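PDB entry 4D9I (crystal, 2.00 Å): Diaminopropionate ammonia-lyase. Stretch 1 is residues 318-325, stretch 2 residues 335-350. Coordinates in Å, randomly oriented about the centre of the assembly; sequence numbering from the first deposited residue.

Stretch 1, residues 318-325: ALGMRVLG
Stretch 2 (335-350) ISGESGAVGLGVLAAV

Stretch 1 is helical throughout, with phi/psi near -60/-45 until G325 relaxes to -82/-17. Its bonds run from the N of R322, V323, L324 and G325 to the O of A318, L319, G320 and M321, at 3.0 to 3.2 Å. Stretch 2 enters as an extended loop, I335 at -92/113, S336 at -133/127 and G337 at -74/176, then turns into a helix that continues through V350. This helix is kinked where the N atoms of G343 and L344 lack a bond to the preceding turn; G345 N bonds to A341 O (2.8 Å) across the kink, and later bonds such as A349 N to G345 O (2.8 Å) hold the helix beyond it.

The two helices cross almost perpendicularly, at 88°, with their axes approaching to 7.0 Å. Such proximity depends on glycine at the crossing: G320 CA lies 3.6 Å from G345 CA, so backbone meets backbone. A CB on G320 would point toward the second helix and fall 2.3 Å from A341 O and 2.9 Å from G345 N, both clashes. A341 suits the neighbouring position because its small methyl, directed toward stretch 1, fits against the backbone, with CB 3.5 Å from G320 C and 3.3 Å from M321 N.

Apolar side chains surround this crossing. L319 (chi1 t, chi2 p) starts sideways, but its end comes nearer, placing CD2 3.8 Å from A348 CB; the small methyl of A348 lets the leucine end sit against it. V323 (chi1 t) points toward stretch 2, with CG1 3.6 Å from L344 CD1 and CG2 4.1 Å from A348 CB. L324 (m, t) sets CD2 3.7 Å from L344 CG and CD1 3.9 Å from A341 CB. L344 (t, m) thus packs against both V323 and L324, and these contacts bury hydrocarbon without requiring directional bonds.

The CA-to-CB bond of M321 (m, t, p) points sideways, and the side chain lies against the loop and the start of the second helix. Its CG is 3.7 Å from A341 CB and 3.3 Å from S336 O, while SD reaches 3.5 Å from E338 CA; a long, flexible, unbranched chain suits this uneven surface. S336 (chi1 t) points toward stretch 1, its CB 3.5 Å from L324 CD1, while its OG is hydrogen-bonded elsewhere in the structure.

No direct hydrogen bond joins the stretches. Water 1 bridges them instead, donating to M321 O at 2.8 Å and accepting from S336 N at 2.9 Å, thereby linking helix backbone to loop backbone. S336 O, by contrast, is buried by the contact without a polar partner.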

ATOM      1  N   ALA B 318       6.115   9.252   6.865  1.00 23.05           N
ATOM      2  CA  ALA B 318       4.854   8.927   6.182  1.00 23.12           C
ATOM      3  C   ALA B 318       5.089   8.317   4.787  1.00 21.94           C
ATOM      4  O   ALA B 318       4.507   7.295   4.462  1.00 21.27           O
ATOM      5  CB  ALA B 318       3.956  10.145   6.097  1.00 25.18           C
ATOM      6  N   LEU B 319       5.940   8.952   3.981  1.00 21.90           N
ATOM      7  CA  LEU B 319       6.317   8.444   2.659  1.00 20.88           C
ATOM      8  C   LEU B 319       6.896   7.018   2.758  1.00 19.22           C
ATOM      9  O   LEU B 319       6.491   6.131   2.031  1.00 18.48           O
ATOM     10  CB  LEU B 319       7.333   9.389   2.022  1.00 21.61           C
ATOM     11  CG  LEU B 319       7.988   8.997   0.685  1.00 20.83           C
ATOM     12  CD1 LEU B 319       6.916   8.877  -0.393  1.00 20.85           C
ATOM     13  CD2 LEU B 319       9.011  10.062   0.297  1.00 21.79           C
ATOM     14  N   GLY B 320       7.815   6.812   3.692  1.00 18.55           N
ATOM     15  CA  GLY B 320       8.340   5.474   3.961  1.00 17.53           C
ATOM     16  C   GLY B 320       7.275   4.426   4.284  1.00 17.01           C
ATOM     17  O   GLY B 320       7.332   3.314   3.783  1.00 16.17           O
ATOM     18  N   MET B 321       6.338   4.768   5.168  1.00 17.89           N
ATOM     19  CA  MET B 321       5.252   3.857   5.533  1.00 17.95           C
ATOM     20  C   MET B 321       4.499   3.367   4.282  1.00 17.81           C
ATOM     21  O   MET B 321       4.208   2.169   4.145  1.00 17.33           O
ATOM     22  CB  MET B 321       4.256   4.560   6.454  1.00 19.45           C
ATOM     23  CG  MET B 321       4.808   4.916   7.833  1.00 20.18           C
ATOM     24  SD  MET B 321       3.706   5.998   8.768  1.00 22.89           S
ATOM     25  CE  MET B 321       2.353   4.928   9.237  1.00 23.02           C
ATOM     26  N   ARG B 322       4.168   4.300   3.399  1.00 18.22           N
ATOM     27  CA  ARG B 322       3.417   3.974   2.177  1.00 18.73           C
ATOM     28  C   ARG B 322       4.216   3.131   1.191  1.00 17.35           C
ATOM     29  O   ARG B 322       3.659   2.223   0.534  1.00 17.46           O
ATOM     30  CB  ARG B 322       2.940   5.247   1.485  1.00 20.03           C
ATOM     31  CG  ARG B 322       1.906   6.021   2.302  1.00 22.10           C
ATOM     32  CD  ARG B 322       1.392   7.223   1.538  1.00 23.51           C
ATOM     33  NE  ARG B 322       0.851   8.175   2.488  1.00 26.30           N
ATOM     34  CZ  ARG B 322       1.424   9.321   2.797  1.00 26.81           C
ATOM     35  NH1 ARG B 322       2.554   9.694   2.200  1.00 26.35           N
ATOM     36  NH2 ARG B 322       0.841  10.092   3.671  1.00 28.71           N
ATOM     37  N   VAL B 323       5.493   3.465   1.052  1.00 16.58           N
ATOM     38  CA  VAL B 323       6.381   2.789   0.067  1.00 15.74           C
ATOM     39  C   VAL B 323       6.590   1.330   0.508  1.00 15.14           C
ATOM     40  O   VAL B 323       6.527   0.410  -0.309  1.00 15.01           O
ATOM     41  CB  VAL B 323       7.752   3.504  -0.051  1.00 15.77           C
ATOM     42  CG1 VAL B 323       8.770   2.670  -0.854  1.00 15.03           C
ATOM     43  CG2 VAL B 323       7.600   4.906  -0.651  1.00 16.41           C
ATOM     44  N   LEU B 324       6.822   1.130   1.815  1.00 14.76           N
ATOM     45  CA  LEU B 324       6.939  -0.216   2.382  1.00 14.50           C
ATOM     46  C   LEU B 324       5.636  -1.022   2.333  1.00 15.23           C
ATOM     47  O   LEU B 324       5.676  -2.229   2.084  1.00 15.71           O
ATOM     48  CB  LEU B 324       7.448  -0.160   3.845  1.00 14.25           C
ATOM     49  CG  LEU B 324       8.902   0.250   4.008  1.00 13.83           C
ATOM     50  CD1 LEU B 324       9.250   0.564   5.479  1.00 13.75           C
ATOM     51  CD2 LEU B 324       9.818  -0.824   3.474  1.00 13.63           C
ATOM     52  N   GLY B 325       4.502  -0.357   2.554  1.00 15.75           N
ATOM     53  CA  GLY B 325       3.211  -1.022   2.639  1.00 16.70           C
ATOM     54  C   GLY B 325       2.584  -1.320   1.281  1.00 17.26           C
ATOM     55  O   GLY B 325       1.648  -2.126   1.196  1.00 17.93           O
ATOM     56  N   ILE B 335       4.708  -3.985   6.737  1.00 17.29           N
ATOM     57  CA  ILE B 335       3.845  -3.105   7.527  1.00 18.02           C
ATOM     58  C   ILE B 335       4.794  -2.405   8.504  1.00 18.03           C
ATOM     59  O   ILE B 335       5.400  -3.056   9.367  1.00 18.43           O
ATOM     60  CB  ILE B 335       2.756  -3.888   8.300  1.00 19.13           C
ATOM     61  CG1 ILE B 335       1.896  -4.764   7.353  1.00 19.77           C
ATOM     62  CG2 ILE B 335       1.898  -2.944   9.126  1.00 19.72           C
ATOM     63  CD1 ILE B 335       1.331  -4.047   6.148  1.00 19.88           C
ATOM     64  N   SER B 336       4.944  -1.094   8.333  1.00 18.06           N
ATOM     65  CA  SER B 336       5.939  -0.319   9.066  1.00 18.21           C
ATOM     66  C   SER B 336       5.293   0.949   9.627  1.00 19.27           C
ATOM     67  O   SER B 336       4.707   1.742   8.870  1.00 19.11           O
ATOM     68  CB  SER B 336       7.092   0.064   8.126  1.00 17.21           C
ATOM     69  OG  SER B 336       8.214   0.581   8.840  1.00 17.43           O
ATOM     70  N   GLY B 337       5.455   1.152  10.937  1.00 20.08           N
ATOM     71  CA  GLY B 337       4.890   2.313  11.627  1.00 21.95           C
ATOM     72  C   GLY B 337       5.668   3.572  11.305  1.00 22.09           C
ATOM     73  O   GLY B 337       6.697   3.515  10.648  1.00 20.80           O
ATOM     74  N   GLU B 338       5.204   4.707  11.806  1.00 23.91           N
ATOM     75  CA  GLU B 338       5.850   5.981  11.483  1.00 24.73           C
ATOM     76  C   GLU B 338       7.367   6.004  11.756  1.00 23.95           C
ATOM     77  O   GLU B 338       8.177   6.293  10.846  1.00 23.33           O
ATOM     78  CB  GLU B 338       5.147   7.132  12.198  1.00 27.14           C
ATOM     79  CG  GLU B 338       5.512   8.478  11.605  1.00 29.09           C
ATOM     80  CD  GLU B 338       4.681   9.600  12.179  1.00 32.39           C
ATOM     81  OE1 GLU B 338       3.944   9.365  13.146  1.00 33.60           O
ATOM     82  OE2 GLU B 338       4.770  10.728  11.670  1.00 35.15           O
ATOM     83  N   SER B 339       7.741   5.661  12.986  1.00 23.54           N
ATOM     84  CA  SER B 339       9.143   5.544  13.352  1.00 23.23           C
ATOM     85  C   SER B 339       9.876   4.361  12.721  1.00 21.26           C
ATOM     86  O   SER B 339      11.094   4.416  12.537  1.00 21.04           O
ATOM     87  CB  SER B 339       9.293   5.483  14.877  1.00 24.21           C
ATOM     88  OG  SER B 339       8.928   6.730  15.419  1.00 25.96           O
ATOM     89  N   GLY B 340       9.150   3.286  12.443  1.00 20.11           N
ATOM     90  CA  GLY B 340       9.735   2.134  11.778  1.00 18.65           C
ATOM     91  C   GLY B 340      10.204   2.422  10.360  1.00 17.81           C
ATOM     92  O   GLY B 340      11.159   1.812   9.894  1.00 16.79           O
ATOM     93  N   ALA B 341       9.527   3.358   9.689  1.00 18.14           N
ATOM     94  CA  ALA B 341       9.661   3.531   8.246  1.00 17.72           C
ATOM     95  C   ALA B 341      10.575   4.668   7.780  1.00 18.16           C
ATOM     96  O   ALA B 341      10.857   4.775   6.589  1.00 17.98           O
ATOM     97  CB  ALA B 341       8.274   3.672   7.606  1.00 17.75           C
ATOM     98  N   VAL B 342      11.077   5.471   8.713  1.00 19.03           N
ATOM     99  CA  VAL B 342      11.716   6.741   8.383  1.00 19.88           C
ATOM    100  C   VAL B 342      13.052   6.582   7.654  1.00 19.37           C
ATOM    101  O   VAL B 342      13.390   7.423   6.830  1.00 19.69           O
ATOM    102  CB  VAL B 342      11.839   7.682   9.616  1.00 21.43           C
ATOM    103  CG1 VAL B 342      12.918   7.213  10.586  1.00 21.56           C
ATOM    104  CG2 VAL B 342      12.099   9.116   9.182  1.00 22.76           C
ATOM    105  N   GLY B 343      13.804   5.527   7.965  1.00 18.84           N
ATOM    106  CA  GLY B 343      15.053   5.251   7.258  1.00 18.43           C
ATOM    107  C   GLY B 343      14.746   5.013   5.786  1.00 18.16           C
ATOM    108  O   GLY B 343      15.337   5.653   4.893  1.00 19.11           O
ATOM    109  N   LEU B 344      13.818   4.101   5.519  1.00 17.17           N
ATOM    110  CA  LEU B 344      13.355   3.859   4.144  1.00 16.95           C
ATOM    111  C   LEU B 344      12.756   5.118   3.515  1.00 17.48           C
ATOM    112  O   LEU B 344      12.960   5.404   2.320  1.00 17.90           O
ATOM    113  CB  LEU B 344      12.336   2.704   4.097  1.00 16.26           C
ATOM    114  CG  LEU B 344      11.947   2.111   2.740  1.00 15.98           C
ATOM    115  CD1 LEU B 344      10.953   3.004   2.007  1.00 16.32           C
ATOM    116  CD2 LEU B 344      13.169   1.813   1.867  1.00 16.44           C
ATOM    117  N   GLY B 345      12.044   5.893   4.316  1.00 17.72           N
ATOM    118  CA  GLY B 345      11.509   7.150   3.824  1.00 18.57           C
ATOM    119  C   GLY B 345      12.578   8.062   3.269  1.00 19.27           C
ATOM    120  O   GLY B 345      12.350   8.721   2.259  1.00 19.73           O
ATOM    121  N   VAL B 346      13.747   8.102   3.928  1.00 19.22           N
ATOM    122  CA  VAL B 346      14.835   8.973   3.477  1.00 20.15           C
ATOM    123  C   VAL B 346      15.250   8.622   2.042  1.00 19.82           C
ATOM    124  O   VAL B 346      15.417   9.510   1.203  1.00 20.42           O
ATOM    125  CB  VAL B 346      16.058   8.927   4.422  1.00 20.54           C
ATOM    126  CG1 VAL B 346      17.285   9.563   3.772  1.00 21.74           C
ATOM    127  CG2 VAL B 346      15.736   9.631   5.729  1.00 21.29           C
ATOM    128  N   LEU B 347      15.420   7.326   1.779  1.00 18.76           N
ATOM    129  CA  LEU B 347      15.827   6.875   0.446  1.00 18.84           C
ATOM    130  C   LEU B 347      14.798   7.285  -0.598  1.00 18.96           C
ATOM    131  O   LEU B 347      15.151   7.695  -1.714  1.00 20.12           O
ATOM    132  CB  LEU B 347      16.025   5.357   0.409  1.00 18.13           C
ATOM    133  CG  LEU B 347      17.091   4.747   1.320  1.00 18.32           C
ATOM    134  CD1 LEU B 347      17.192   3.246   1.076  1.00 18.16           C
ATOM    135  CD2 LEU B 347      18.421   5.405   1.043  1.00 19.46           C
ATOM    136  N   ALA B 348      13.525   7.176  -0.244  1.00 18.14           N
ATOM    137  CA  ALA B 348      12.451   7.530  -1.172  1.00 18.34           C
ATOM    138  C   ALA B 348      12.430   9.054  -1.408  1.00 19.84           C
ATOM    139  O   ALA B 348      12.229   9.496  -2.546  1.00 20.43           O
ATOM    140  CB  ALA B 348      11.108   7.054  -0.637  1.00 17.52           C
ATOM    141  N   ALA B 349      12.650   9.838  -0.342  1.00 20.21           N
ATOM    142  CA  ALA B 349      12.674  11.300  -0.448  1.00 22.13           C
ATOM    143  C   ALA B 349      13.827  11.763  -1.332  1.00 23.23           C
ATOM    144  O   ALA B 349      13.705  12.745  -2.070  1.00 25.10           O
ATOM    145  CB  ALA B 349      12.787  11.940   0.934  1.00 22.89           C
ATOM    146  N   VAL B 350      14.956  11.076  -1.212  1.00 22.82           N
ATOM    147  CA  VAL B 350      16.136  11.369  -2.027  1.00 23.94           C
ATOM    148  C   VAL B 350      15.796  11.081  -3.492  1.00 24.07           C
ATOM    149  O   VAL B 350      16.087  11.883  -4.373  1.00 25.48           O
ATOM    150  CB  VAL B 350      17.340  10.509  -1.589  1.00 23.29           C
ATOM    151  CG1 VAL B 350      18.415  10.473  -2.681  1.00 24.32           C
ATOM    152  CG2 VAL B 350      17.920  11.008  -0.256  1.00 23.70           C
TER
HETATM  153  O   HOH W   1       4.052  -0.153   5.775  1.00 16.21           O